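Local coordinates for protein L-threonine dehydrogenase (Flavobacterium frigidimaris, PDB 2YY7) that binds NAD and probably catalyses the NAD-dependent oxidation of L-threonine, as an epimerase-like member of the short-chain dehydrogenase/reductase superfamily, at residues A[110-115]-A[164-169]; A[174-179]-A[305-310]; A[120-125]-A[133-138]. All coordinates share one frame; numbering follows the deposited sequence.

Interaction 1. Residues A[110-115]-A[164-169]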
loop_
_atom_site.group_PDB
_atom_site.type_symbol
_atom_site.label_atom_id
_atom_site.label_comp_id
_atom_site.label_asym_id
_atom_site.label_seq_id
_atom_site.Cartn_x
_atom_site.Cartn_y
_atom_site.Cartn_z
ATOM N N ILE A 110 -21.729 1.909 -13.282
ATOM C CA ILE A 110 -20.920 2.645 -14.253
ATOM C C ILE A 110 -20.133 1.584 -15.017
ATOM O O ILE A 110 -20.031 0.441 -14.570
ATOM C CB ILE A 110 -19.940 3.656 -13.591
ATOM C CG1 ILE A 110 -18.915 2.923 -12.731
ATOM C CG2 ILE A 110 -20.719 4.673 -12.748
ATOM C CD1 ILE A 110 -17.843 3.838 -12.172
ATOM N N LYS A 111 -19.576 1.951 -16.165
ATOM C CA LYS A 111 -18.846 0.991 -16.984
ATOM C C LYS A 111 -17.325 1.080 -16.945
ATOM O O LYS A 111 -16.641 0.058 -16.975
ATOM C CB LYS A 111 -19.288 1.118 -18.451
ATOM C CG LYS A 111 -20.768 0.884 -18.706
ATOM C CD LYS A 111 -21.075 0.953 -20.198
ATOM C CE LYS A 111 -22.546 0.691 -20.476
ATOM N NZ LYS A 111 -22.863 0.729 -21.936
ATOM N N LYS A 112 -16.796 2.297 -16.892
ATOM C CA LYS A 112 -15.353 2.483 -16.923
ATOM C C LYS A 112 -14.873 3.539 -15.931
ATOM O O LYS A 112 -15.598 4.476 -15.594
ATOM C CB LYS A 112 -14.946 2.878 -18.350
ATOM C CG LYS A 112 -13.449 2.880 -18.647
ATOM C CD LYS A 112 -13.172 3.353 -20.084
ATOM C CE LYS A 112 -13.806 2.429 -21.124
ATOM N NZ LYS A 112 -13.537 2.879 -22.531
ATOM N N ILE A 113 -13.634 3.384 -15.480
ATOM C CA ILE A 113 -13.053 4.316 -14.531
ATOM C C ILE A 113 -11.640 4.718 -14.902
ATOM O O ILE A 113 -10.848 3.894 -15.375
ATOM C CB ILE A 113 -12.953 3.699 -13.110
ATOM C CG1 ILE A 113 -14.343 3.432 -12.538
ATOM C CG2 ILE A 113 -12.166 4.634 -12.188
ATOM C CD1 ILE A 113 -14.315 2.619 -11.260
ATOM N N PHE A 114 -11.338 5.996 -14.708
ATOM C CA PHE A 114 -9.983 6.478 -14.887
ATOM C C PHE A 114 -9.634 7.049 -13.522
ATOM O O PHE A 114 -10.385 7.857 -12.965
ATOM C CB PHE A 114 -9.832 7.611 -15.903
ATOM C CG PHE A 114 -8.438 8.204 -15.903
ATOM C CD1 PHE A 114 -7.374 7.509 -16.482
ATOM C CD2 PHE A 114 -8.166 9.388 -15.214
ATOM C CE1 PHE A 114 -6.062 7.973 -16.373
ATOM C CE2 PHE A 114 -6.855 9.868 -15.095
ATOM C CZ PHE A 114 -5.799 9.155 -15.675
ATOM N N TRP A 115 -8.509 6.612 -12.980
ATOM C CA TRP A 115 -8.042 7.092 -11.691
ATOM C C TRP A 115 -6.535 7.240 -11.835
ATOM O O TRP A 115 -5.836 6.275 -12.123
ATOM C CB TRP A 115 -8.367 6.088 -10.588
ATOM C CG TRP A 115 -7.729 6.458 -9.283
ATOM C CD1 TRP A 115 -8.124 7.440 -8.419
ATOM C CD2 TRP A 115 -6.527 5.907 -8.741
ATOM N NE1 TRP A 115 -7.239 7.537 -7.374
ATOM C CE2 TRP A 115 -6.248 6.606 -7.548
ATOM C CE3 TRP A 115 -5.653 4.892 -9.154
ATOM C CZ2 TRP A 115 -5.128 6.320 -6.757
ATOM C CZ3 TRP A 115 -4.537 4.608 -8.366
ATOM C CH2 TRP A 115 -4.288 5.319 -7.182
ATOM N N ASP A 164 -13.514 -2.392 -15.033
ATOM C CA ASP A 164 -12.649 -1.774 -16.034
ATOM C C ASP A 164 -12.127 -0.458 -15.461
ATOM O O ASP A 164 -12.759 0.587 -15.618
ATOM C CB ASP A 164 -13.427 -1.487 -17.322
ATOM C CG ASP A 164 -12.527 -1.024 -18.466
ATOM O OD1 ASP A 164 -11.329 -0.746 -18.239
ATOM O OD2 ASP A 164 -13.025 -0.932 -19.605
ATOM N N VAL A 165 -10.986 -0.517 -14.782
ATOM C CA VAL A 165 -10.380 0.681 -14.203
ATOM C C VAL A 165 -8.993 0.861 -14.807
ATOM O O VAL A 165 -8.172 -0.057 -14.796
ATOM C CB VAL A 165 -10.280 0.584 -12.657
ATOM C CG1 VAL A 165 -9.592 -0.715 -12.251
ATOM C CG2 VAL A 165 -9.526 1.791 -12.109
ATOM N N ARG A 166 -8.746 2.049 -15.342
ATOM C CA ARG A 166 -7.480 2.353 -15.989
ATOM C C ARG A 166 -6.759 3.470 -15.257
ATOM O O ARG A 166 -7.388 4.415 -14.776
ATOM C CB ARG A 166 -7.751 2.728 -17.443
ATOM C CG ARG A 166 -8.721 1.745 -18.093
ATOM C CD ARG A 166 -8.975 1.998 -19.567
ATOM N NE ARG A 166 -9.959 1.042 -20.069
ATOM C CZ ARG A 166 -10.284 0.884 -21.347
ATOM N NH1 ARG A 166 -9.704 1.623 -22.281
ATOM N NH2 ARG A 166 -11.196 -0.019 -21.689
ATOM N N SER A 167 -5.436 3.367 -15.184
ATOM C CA SER A 167 -4.639 4.356 -14.472
ATOM C C SER A 167 -3.258 4.614 -15.064
ATOM O O SER A 167 -2.691 3.770 -15.757
ATOM C CB SER A 167 -4.465 3.909 -13.017
ATOM O OG SER A 167 -3.729 4.864 -12.267
ATOM N N ILE A 168 -2.735 5.803 -14.784
ATOM C CA ILE A 168 -1.399 6.181 -15.210
ATOM C C ILE A 168 -0.725 6.958 -14.078
ATOM O O ILE A 168 -1.371 7.710 -13.341
ATOM C CB ILE A 168 -1.397 7.039 -16.515
ATOM C CG1 ILE A 168 -2.311 8.248 -16.369
ATOM C CG2 ILE A 168 -1.846 6.189 -17.701
ATOM C CD1 ILE A 168 -2.474 9.023 -17.672
ATOM N N ARG A 169 0.574 6.744 -13.927
ATOM C CA ARG A 169 1.344 7.421 -12.898
ATOM C C ARG A 169 1.883 8.727 -13.485
ATOM O O ARG A 169 3.018 8.781 -13.959
ATOM C CB ARG A 169 2.495 6.511 -12.435
ATOM C CG ARG A 169 2.038 5.208 -11.762
ATOM C CD ARG A 169 3.189 4.190 -11.671
ATOM N NE ARG A 169 2.795 2.948 -11.001
ATOM C CZ ARG A 169 3.397 1.774 -11.182
ATOM N NH1 ARG A 169 4.430 1.671 -12.014
ATOM N NH2 ARG A 169 2.960 0.695 -10.546
HETATM O O HOH W 1 -16.328 -1.687 -15.138
HETATM O O HOH W 2 -15.801 -0.660 -19.831
HETATM O O HOH W 3 -12.773 0.462 -24.272
#
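K112 and R166 cross obliquely on one face of a parallel strand pair, and the lysine lays its aliphatic part over the flat guanidinium: CE of K112 sits above one face, 3.6 Å from NH2 of R166. K112 leaves the backbone with CG anti to N and bends at chi3 (-62°), so that methylene carbons meet the arginine while NZ passes beyond it to the carbonyl O of M227. Although NZ of K112 comes within 3.8 Å of NH2 of R166, a water that accepts from both would probably soften the repulsion. D164 runs alongside K112 and meets the arginine in plane: NE of R166 donates to OD1 of D164 at 2.9 Å, nearly straight (175°), and NH2 of R166 to OD2 of D164, each oxygen using its syn lone pair. This side-on grip fixes the guanidinium's rotation, and NH1 turns to the carbonyls of I226 and A229. An alanine in place of R166 would remove both bonds to D164 and would probably leave K112 and the carboxylate less well ordered. The backbones are joined by a ladder in which N of R166 gives the shortest strand bond, 2.8 Å to O of I113. On the other face the branched I113 and V165 meet through their CG2 methyls, 3.9 Å apart. Back on the K112 and R166 face, F114 turns its ring edge to CG1 of I168. Strand 71-74 pairs with the far edge of 112-114, helices 87-106 and 142-161 pack on the I113 and V165 face, and helix 216-228 packs on F114 and I168, the layered arrangement of a Rossmann fold.

Interaction 2. Residues A[174-179]-A[305-310]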
loop_
_atom_site.group_PDB
_atom_site.type_symbol
_atom_site.label_atom_id
_atom_site.label_comp_id
_atom_site.label_asym_id
_atom_site.label_seq_id
_atom_site.Cartn_x
_atom_site.Cartn_y
_atom_site.Cartn_z
ATOM N N ILE A 174 2.762 20.313 -15.768
ATOM C CA ILE A 174 2.915 21.750 -15.969
ATOM C C ILE A 174 1.787 22.333 -16.827
ATOM O O ILE A 174 1.502 21.830 -17.913
ATOM C CB ILE A 174 4.280 22.024 -16.635
ATOM C CG1 ILE A 174 5.393 21.456 -15.742
ATOM C CG2 ILE A 174 4.478 23.522 -16.855
ATOM C CD1 ILE A 174 6.680 21.114 -16.478
ATOM N N SER A 175 1.146 23.391 -16.339
ATOM C CA SER A 175 0.053 24.008 -17.084
ATOM C C SER A 175 -0.019 25.518 -16.880
ATOM O O SER A 175 0.595 26.064 -15.964
ATOM C CB SER A 175 -1.285 23.390 -16.679
ATOM O OG SER A 175 -1.600 23.731 -15.343
ATOM N N TRP A 176 -0.803 26.171 -17.735
ATOM C CA TRP A 176 -0.982 27.620 -17.718
ATOM C C TRP A 176 -2.406 28.077 -17.391
ATOM O O TRP A 176 -2.618 29.240 -17.055
ATOM C CB TRP A 176 -0.602 28.194 -19.088
ATOM C CG TRP A 176 -1.348 27.525 -20.214
ATOM C CD1 TRP A 176 -0.920 26.469 -20.972
ATOM C CD2 TRP A 176 -2.684 27.812 -20.648
ATOM N NE1 TRP A 176 -1.908 26.080 -21.847
ATOM C CE2 TRP A 176 -3.001 26.886 -21.668
ATOM C CE3 TRP A 176 -3.647 28.761 -20.272
ATOM C CZ2 TRP A 176 -4.243 26.882 -22.318
ATOM C CZ3 TRP A 176 -4.882 28.756 -20.922
ATOM C CH2 TRP A 176 -5.166 27.820 -21.933
ATOM N N SER A 177 -3.383 27.177 -17.490
ATOM C CA SER A 177 -4.778 27.562 -17.246
ATOM C C SER A 177 -5.265 27.615 -15.802
ATOM O O SER A 177 -6.159 28.398 -15.483
ATOM C CB SER A 177 -5.720 26.653 -18.041
ATOM O OG SER A 177 -5.633 25.316 -17.591
ATOM N N THR A 178 -4.695 26.786 -14.933
ATOM C CA THR A 178 -5.117 26.746 -13.535
ATOM C C THR A 178 -3.912 26.473 -12.634
ATOM O O THR A 178 -3.022 25.709 -12.996
ATOM C CB THR A 178 -6.174 25.636 -13.330
ATOM O OG1 THR A 178 -7.239 25.820 -14.270
ATOM C CG2 THR A 178 -6.748 25.675 -11.923
ATOM N N PRO A 179 -3.864 27.111 -11.452
ATOM C CA PRO A 179 -2.758 26.926 -10.509
ATOM C C PRO A 179 -2.680 25.484 -10.013
ATOM O O PRO A 179 -3.701 24.804 -9.905
ATOM C CB PRO A 179 -3.102 27.894 -9.373
ATOM C CG PRO A 179 -3.908 28.947 -10.053
ATOM C CD PRO A 179 -4.793 28.145 -10.964
ATOM N N LYS A 305 8.122 27.309 -24.676
ATOM C CA LYS A 305 7.612 28.253 -25.660
ATOM C C LYS A 305 6.106 28.421 -25.496
ATOM O O LYS A 305 5.603 29.544 -25.403
ATOM C CB LYS A 305 7.919 27.759 -27.079
ATOM C CG LYS A 305 7.373 28.654 -28.179
ATOM C CD LYS A 305 7.625 28.048 -29.554
ATOM C CE LYS A 305 7.123 28.963 -30.659
ATOM N NZ LYS A 305 7.217 28.321 -32.001
ATOM N N ASP A 306 5.397 27.294 -25.460
ATOM C CA ASP A 306 3.941 27.290 -25.324
ATOM C C ASP A 306 3.462 27.935 -24.025
ATOM O O ASP A 306 2.437 28.615 -24.010
ATOM C CB ASP A 306 3.416 25.854 -25.433
ATOM C CG ASP A 306 1.932 25.797 -25.743
ATOM O OD1 ASP A 306 1.118 25.776 -24.801
ATOM O OD2 ASP A 306 1.583 25.790 -26.943
ATOM N N MET A 307 4.199 27.730 -22.935
ATOM C CA MET A 307 3.828 28.330 -21.655
ATOM C C MET A 307 3.944 29.848 -21.731
ATOM O O MET A 307 3.018 30.576 -21.362
ATOM C CB MET A 307 4.731 27.815 -20.524
ATOM C CG MET A 307 4.341 26.447 -19.964
ATOM S SD MET A 307 2.755 26.450 -19.086
ATOM C CE MET A 307 3.261 27.049 -17.465
ATOM N N ILE A 308 5.087 30.322 -22.211
ATOM C CA ILE A 308 5.319 31.757 -22.319
ATOM C C ILE A 308 4.313 32.426 -23.259
ATOM O O ILE A 308 3.888 33.553 -23.017
ATOM C CB ILE A 308 6.774 32.034 -22.764
ATOM C CG1 ILE A 308 7.726 31.589 -21.644
ATOM C CG2 ILE A 308 6.972 33.522 -23.075
ATOM C CD1 ILE A 308 9.182 31.631 -22.007
ATOM N N GLU A 309 3.916 31.731 -24.321
ATOM C CA GLU A 309 2.941 32.296 -25.245
ATOM C C GLU A 309 1.602 32.459 -24.536
ATOM O O GLU A 309 0.923 33.471 -24.693
ATOM C CB GLU A 309 2.761 31.397 -26.469
ATOM C CG GLU A 309 3.972 31.319 -27.380
ATOM C CD GLU A 309 3.661 30.623 -28.694
ATOM O OE1 GLU A 309 3.120 29.498 -28.664
ATOM O OE2 GLU A 309 3.955 31.198 -29.758
ATOM N N HIS A 310 1.224 31.457 -23.749
ATOM C CA HIS A 310 -0.038 31.510 -23.016
ATOM C C HIS A 310 -0.026 32.539 -21.886
ATOM O O HIS A 310 -1.046 33.162 -21.594
ATOM C CB HIS A 310 -0.366 30.133 -22.431
ATOM C CG HIS A 310 -1.028 29.206 -23.401
ATOM N ND1 HIS A 310 -2.355 29.324 -23.753
ATOM C CD2 HIS A 310 -0.543 28.160 -24.110
ATOM C CE1 HIS A 310 -2.659 28.392 -24.640
ATOM N NE2 HIS A 310 -1.577 27.673 -24.873
HETATM O O HOH W 4 -1.194 24.346 -24.197
#
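A face-to-face aromatic stack and a Met-aromatic contact join the loop after strand 164-174 to the C-terminal helix 300-311. In the stack, the five-membered ring of W176 and the imidazole of H310 lie with centroids 3.5 Å apart and planes only 7° from parallel, so each ring offers the other a flat, polarisable surface. W176 reaches this position with CG in the crowded place between its backbone N and carbonyl carbon (chi1 54°), while CB of H310 adds a CH-pi contact over the same indole face. The opposite indole face is met by CB of S177, so the ring is sandwiched between its own loop and the helix. The sulfur contact comes from another direction: SD of M307 lies in the indole plane, at the edge of the five-membered ring, 5.2 Å from that ring's centroid. Apolar packing completes the methionine's role. Its chain, bent at both chi2 and chi3, curls SD to 3.8 Å from CB of W176 and brings CE to 3.8 Å from CG2 of I174; an unbranched, flexible residue suits this narrow route between loop and helix. Nearby, Y215 of strand 211-215 packs on W176, M307 and H310, and S175 turns the other way to bond Q13, which binds NAD, so this loop borders the cofactor site. The polar link between loop and helix runs through water: D306, one turn before H310, whose OD1 also bonds Y215 OH directly, takes a proton at OD1, at 2.8 Å, from a water that accepts from NE1 of W176 at 3.0 Å.

Interaction 3. Residues A[120-125]-A[133-138]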
loop_
_atom_site.group_PDB
_atom_site.type_symbol
_atom_site.label_atom_id
_atom_site.label_comp_id
_atom_site.label_asym_id
_atom_site.label_seq_id
_atom_site.Cartn_x
_atom_site.Cartn_y
_atom_site.Cartn_z
ATOM N N ALA A 120 4.787 9.532 -7.303
ATOM C CA ALA A 120 4.969 9.566 -5.855
ATOM C C ALA A 120 4.866 8.172 -5.236
ATOM O O ALA A 120 5.154 7.998 -4.049
ATOM C CB ALA A 120 3.940 10.495 -5.216
ATOM N N VAL A 121 4.450 7.184 -6.030
ATOM C CA VAL A 121 4.345 5.813 -5.532
ATOM C C VAL A 121 5.734 5.203 -5.326
ATOM O O VAL A 121 5.886 4.180 -4.653
ATOM C CB VAL A 121 3.537 4.904 -6.499
ATOM C CG1 VAL A 121 2.114 5.423 -6.629
ATOM C CG2 VAL A 121 4.210 4.844 -7.866
ATOM N N PHE A 122 6.748 5.838 -5.905
ATOM C CA PHE A 122 8.116 5.355 -5.773
ATOM C C PHE A 122 8.753 5.925 -4.506
ATOM O O PHE A 122 8.284 6.925 -3.967
ATOM C CB PHE A 122 8.923 5.744 -7.014
ATOM C CG PHE A 122 8.389 5.139 -8.285
ATOM C CD1 PHE A 122 8.328 3.754 -8.438
ATOM C CD2 PHE A 122 7.917 5.948 -9.316
ATOM C CE1 PHE A 122 7.807 3.185 -9.595
ATOM C CE2 PHE A 122 7.391 5.385 -10.483
ATOM C CZ PHE A 122 7.336 4.002 -10.621
ATOM N N GLY A 123 9.812 5.277 -4.028
ATOM C CA GLY A 123 10.470 5.730 -2.817
ATOM C C GLY A 123 11.982 5.803 -2.920
ATOM O O GLY A 123 12.545 5.603 -4.004
ATOM N N PRO A 124 12.669 6.062 -1.793
ATOM C CA PRO A 124 14.128 6.184 -1.666
ATOM C C PRO A 124 14.918 5.002 -2.217
ATOM O O PRO A 124 16.052 5.157 -2.673
ATOM C CB PRO A 124 14.338 6.333 -0.156
ATOM C CG PRO A 124 13.046 6.916 0.329
ATOM C CD PRO A 124 12.027 6.155 -0.468
ATOM N N THR A 125 14.312 3.822 -2.161
ATOM C CA THR A 125 14.946 2.593 -2.617
ATOM C C THR A 125 14.634 2.241 -4.072
ATOM O O THR A 125 15.069 1.203 -4.574
ATOM C CB THR A 125 14.528 1.417 -1.707
ATOM O OG1 THR A 125 13.104 1.429 -1.531
ATOM C CG2 THR A 125 15.195 1.534 -0.338
ATOM N N GLN A 133 8.588 -0.312 -14.944
ATOM C CA GLN A 133 7.167 -0.408 -14.625
ATOM C C GLN A 133 7.008 -1.249 -13.356
ATOM O O GLN A 133 6.188 -0.943 -12.489
ATOM C CB GLN A 133 6.409 -1.076 -15.777
ATOM C CG GLN A 133 4.989 -1.530 -15.413
ATOM C CD GLN A 133 4.018 -0.376 -15.259
ATOM O OE1 GLN A 133 3.172 -0.379 -14.362
ATOM N NE2 GLN A 133 4.117 0.608 -16.148
ATOM N N TYR A 134 7.793 -2.318 -13.266
ATOM C CA TYR A 134 7.769 -3.207 -12.107
ATOM C C TYR A 134 9.094 -3.007 -11.378
ATOM O O TYR A 134 10.154 -3.361 -11.896
ATOM C CB TYR A 134 7.631 -4.662 -12.561
ATOM C CG TYR A 134 6.382 -4.932 -13.374
ATOM C CD1 TYR A 134 5.139 -5.083 -12.758
ATOM C CD2 TYR A 134 6.441 -5.022 -14.765
ATOM C CE1 TYR A 134 3.985 -5.323 -13.509
ATOM C CE2 TYR A 134 5.301 -5.256 -15.523
ATOM C CZ TYR A 134 4.079 -5.407 -14.893
ATOM O OH TYR A 134 2.957 -5.642 -15.652
ATOM N N THR A 135 9.033 -2.442 -10.178
ATOM C CA THR A 135 10.246 -2.175 -9.414
ATOM C C THR A 135 9.940 -2.032 -7.927
ATOM O O THR A 135 8.821 -2.281 -7.486
ATOM C CB THR A 135 10.913 -0.867 -9.924
ATOM O OG1 THR A 135 12.116 -0.614 -9.193
ATOM C CG2 THR A 135 9.966 0.319 -9.745
ATOM N N ILE A 136 10.947 -1.637 -7.157
ATOM C CA ILE A 136 10.795 -1.435 -5.723
ATOM C C ILE A 136 9.957 -0.176 -5.494
ATOM O O ILE A 136 10.168 0.837 -6.157
ATOM C CB ILE A 136 12.177 -1.261 -5.050
ATOM C CG1 ILE A 136 12.966 -2.567 -5.162
ATOM C CG2 ILE A 136 12.012 -0.838 -3.601
ATOM C CD1 ILE A 136 14.411 -2.458 -4.708
ATOM N N MET A 137 9.003 -0.244 -4.565
ATOM C CA MET A 137 8.151 0.904 -4.263
ATOM C C MET A 137 7.875 1.040 -2.765
ATOM O O MET A 137 7.058 0.313 -2.201
ATOM C CB MET A 137 6.818 0.803 -5.025
ATOM C CG MET A 137 6.969 0.728 -6.544
ATOM S SD MET A 137 5.427 1.018 -7.461
ATOM C CE MET A 137 4.562 -0.518 -7.173
ATOM N N GLU A 138 8.564 1.976 -2.121
ATOM C CA GLU A 138 8.373 2.203 -0.693
ATOM C C GLU A 138 8.178 3.692 -0.458
ATOM O O GLU A 138 9.047 4.359 0.099
ATOM C CB GLU A 138 9.586 1.701 0.099
ATOM C CG GLU A 138 9.883 0.218 -0.092
ATOM C CD GLU A 138 10.964 -0.290 0.841
ATOM O OE1 GLU A 138 12.036 0.344 0.928
ATOM O OE2 GLU A 138 10.746 -1.336 1.480
#
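T125 holds OG1 in the crowded position between its backbone N and carbonyl carbon (chi1 48°), and E138 sets CG beside its backbone N (chi1 -59°) and then extends, so that hydroxyl and carboxylate meet at the end of the contact. OG1 of T125 donates to OE1 of E138 at 2.9 Å, approaching from above the carboxylate plane. The short threonine side chain keeps its hydroxyl close to the backbone, where OG1 of T125 also lies 3.3 Å from CG2 of I136. F122 starts out pointing away from 133-138, but with CG beside the backbone N its ring swings back and offers CE1 to CG2 of T135 at 3.6 Å. M137, bent at chi3 (-74°), places SD obliquely to that ring, 4.7 Å from its centroid, a Met-aromatic contact. Over the centre of one ring face lies CG2 of V121, which also touches SD of M137, so valine, phenylalanine and methionine form a compact apolar cluster. Both segments belong to the loop between strand 112-118 and helix 142-161, the region of a short-chain dehydrogenase that leads into its Tyr-x-x-x-Lys signature, here Y143 and K147; K147 binds NAD and packs on V121. At G123 the two segments approach so closely that a CB would fall 2.1 Å from O of E138; instead CA of G123 makes a CA-H...O contact with that oxygen. CD of P124 rests on the same carbonyl. Between the segments, T126 OG1 bonds both G123 N and I136 O. The outer side meets the second subunit, where Y134 of that chain packs on T125 and E138, and R152 of that chain forms a long, weak ion pair with OE2 of E138.

How the interactions relate
Along the chain, interaction 3 falls between the two segments of interaction 1, and interaction 2 follows both. Strand 164-174 is the common thread: its start pairs with 110-115, while its last residue, I174, opens the loop of interaction 2. The centres of interactions 1 and 2 are about 27 Å apart, on opposite sides of the chain's centre, and those of 2 and 3 about 30 Å. Interactions 1 and 3, about 21 Å between centres, touch through R169, whose NH1 makes a probable hydrogen bond to O of Q133 at 3.2 Å. Together they tie the Rossmann sheet to the subunit interface on one side and to the C-terminal helix on the other, around the NAD site.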